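Local coordinates for uncharacterized protein (Bacteroides eggerthii, PDB 4FTD), which is of unknown function but pairs a six-bladed beta-propeller with an immunoglobulin-like domain and is possibly involved in carbohydrate metabolism, at residues R351-T357 with A369-L375. Numbering follows the deposited sequence.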
# COMPACT_ATOMS: atom_id res chain seq x y z
N ARG A 351 -4.23 8.07 -2.03
CA ARG A 351 -4.69 7.24 -0.92
C ARG A 351 -5.03 5.86 -1.49
O ARG A 351 -5.81 5.76 -2.42
CB ARG A 351 -5.90 7.88 -0.20
CG ARG A 351 -6.50 7.03 0.94
CD ARG A 351 -7.58 7.77 1.72
NE ARG A 351 -8.52 8.28 0.77
CZ ARG A 351 -9.18 9.43 0.84
NH1 ARG A 351 -9.11 10.20 1.90
NH2 ARG A 351 -9.94 9.79 -0.20
N TYR A 352 -4.42 4.83 -0.91
CA TYR A 352 -4.58 3.45 -1.33
C TYR A 352 -5.11 2.56 -0.20
O TYR A 352 -4.94 2.88 0.98
CB TYR A 352 -3.23 2.89 -1.78
CG TYR A 352 -2.51 3.75 -2.78
CD1 TYR A 352 -3.10 4.07 -3.99
CD2 TYR A 352 -1.23 4.26 -2.51
CE1 TYR A 352 -2.47 4.90 -4.91
CE2 TYR A 352 -0.59 5.09 -3.45
CZ TYR A 352 -1.21 5.40 -4.64
OH TYR A 352 -0.60 6.21 -5.58
N LEU A 353 -5.77 1.47 -0.60
CA LEU A 353 -6.14 0.39 0.31
C LEU A 353 -5.23 -0.79 -0.03
O LEU A 353 -5.19 -1.24 -1.18
CB LEU A 353 -7.60 -0.03 0.14
CG LEU A 353 -8.08 -1.14 1.11
CD1 LEU A 353 -7.99 -0.64 2.55
CD2 LEU A 353 -9.49 -1.63 0.77
N LEU A 354 -4.47 -1.23 0.97
CA LEU A 354 -3.57 -2.39 0.91
C LEU A 354 -4.32 -3.54 1.59
O LEU A 354 -4.82 -3.37 2.72
CB LEU A 354 -2.26 -2.09 1.63
CG LEU A 354 -1.27 -3.25 1.83
CD1 LEU A 354 -0.83 -3.87 0.51
CD2 LEU A 354 -0.09 -2.75 2.67
N VAL A 355 -4.47 -4.65 0.89
CA VAL A 355 -5.11 -5.84 1.47
C VAL A 355 -4.32 -7.06 1.06
O VAL A 355 -3.47 -6.98 0.16
CB VAL A 355 -6.58 -6.02 1.03
CG1 VAL A 355 -7.43 -4.84 1.47
CG2 VAL A 355 -6.69 -6.27 -0.47
N CYS A 356 -4.53 -8.17 1.78
CA CYS A 356 -4.06 -9.47 1.28
C CYS A 356 -5.24 -10.39 1.17
O CYS A 356 -6.01 -10.51 2.14
CB CYS A 356 -2.97 -10.08 2.18
SG CYS A 356 -2.19 -11.55 1.48
N THR A 357 -5.42 -11.05 0.03
CA THR A 357 -6.56 -11.97 -0.07
C THR A 357 -6.11 -13.31 0.58
O THR A 357 -5.00 -13.76 0.35
CB THR A 357 -7.08 -12.12 -1.51
OG1 THR A 357 -5.99 -12.60 -2.27
CG2 THR A 357 -7.64 -10.74 -2.10
N ALA A 369 -3.20 -12.99 -2.77
CA ALA A 369 -2.37 -11.94 -3.30
C ALA A 369 -2.35 -10.67 -2.48
O ALA A 369 -3.32 -10.32 -1.84
CB ALA A 369 -2.84 -11.61 -4.73
N LEU A 370 -1.23 -9.95 -2.56
CA LEU A 370 -1.18 -8.57 -2.10
C LEU A 370 -1.99 -7.82 -3.16
O LEU A 370 -1.73 -8.00 -4.35
CB LEU A 370 0.26 -8.06 -2.07
CG LEU A 370 0.63 -6.64 -1.63
CD1 LEU A 370 2.12 -6.56 -1.28
CD2 LEU A 370 0.27 -5.66 -2.71
N GLU A 371 -2.96 -7.00 -2.75
CA GLU A 371 -3.71 -6.16 -3.68
C GLU A 371 -3.77 -4.73 -3.17
O GLU A 371 -3.87 -4.51 -1.97
CB GLU A 371 -5.11 -6.74 -3.89
CG GLU A 371 -5.05 -8.01 -4.73
CD GLU A 371 -6.37 -8.70 -4.95
OE1 GLU A 371 -7.40 -8.26 -4.40
OE2 GLU A 371 -6.37 -9.71 -5.67
N VAL A 372 -3.66 -3.78 -4.10
CA VAL A 372 -3.76 -2.37 -3.81
C VAL A 372 -4.91 -1.80 -4.62
O VAL A 372 -5.00 -2.03 -5.84
CB VAL A 372 -2.45 -1.64 -4.17
CG1 VAL A 372 -2.55 -0.18 -3.78
CG2 VAL A 372 -1.28 -2.32 -3.49
N TYR A 373 -5.79 -1.06 -3.95
CA TYR A 373 -6.92 -0.41 -4.56
C TYR A 373 -6.73 1.08 -4.46
O TYR A 373 -6.21 1.58 -3.46
CB TYR A 373 -8.21 -0.82 -3.89
CG TYR A 373 -8.57 -2.23 -4.16
CD1 TYR A 373 -9.34 -2.57 -5.28
CD2 TYR A 373 -8.11 -3.25 -3.33
CE1 TYR A 373 -9.66 -3.87 -5.55
CE2 TYR A 373 -8.44 -4.56 -3.58
CZ TYR A 373 -9.21 -4.87 -4.68
OH TYR A 373 -9.51 -6.17 -4.91
N ASP A 374 -7.16 1.79 -5.49
CA ASP A 374 -7.04 3.26 -5.51
C ASP A 374 -8.24 3.91 -4.82
O ASP A 374 -9.36 3.78 -5.30
CB ASP A 374 -6.94 3.77 -6.94
CG ASP A 374 -6.45 5.22 -7.02
OD1 ASP A 374 -6.47 5.97 -6.03
OD2 ASP A 374 -6.02 5.59 -8.12
N LEU A 375 -7.99 4.60 -3.70
CA LEU A 375 -9.06 5.33 -2.97
C LEU A 375 -8.78 6.84 -2.90
O LEU A 375 -9.19 7.52 -1.96
CB LEU A 375 -9.25 4.71 -1.58
CG LEU A 375 -9.75 3.27 -1.48
CD1 LEU A 375 -9.94 2.91 -0.00
CD2 LEU A 375 -11.05 3.09 -2.25
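R351 reaches across to the carbonyl of L375, where the strand 369-374 has just ended, and grips it side-on, an arginine offering two donors to one oxygen: NE lies 2.9 Å and NH2 3.0 Å from L375 O, which sits in the guanidinium plane. The chain runs straight through CG and CD, then bends at chi3 (51°), turning the NE-NH2 edge onto the oxygen; NH2 also bonds G378 O. A leucine here would probably leave both carbonyls without these donors and the turn after the strand less firmly held. At the far end of the pairing the T357 hydroxyl suits a backbone donor, OG1 accepting from A369 N at 2.9 Å; S367 OG is a second partner. T357 CG2 lies 3.4 Å from E371 OE1, the side chains nearly perpendicular; S367 and Q399 hold E371 OE2. L353, V355, E371 and Y373 share one face, where V355, branched at CB, sets CG2 in the ring plane of Y373, at CE2 (4.0 Å). L353 CB packs on L375, which also touches helix 381-390. On the face of Y352, L354, L370 and V372, leucines and valine fill buried apolar space: L354 CD1 lies against L370 CG (3.8 Å) and Y352 CB against V372 CG1, with strand 426-435 alongside. Paired backbone bonds join L353 to Y373 and V355 to E371, making an antiparallel beta hairpin, as in a six-bladed beta-propeller blade.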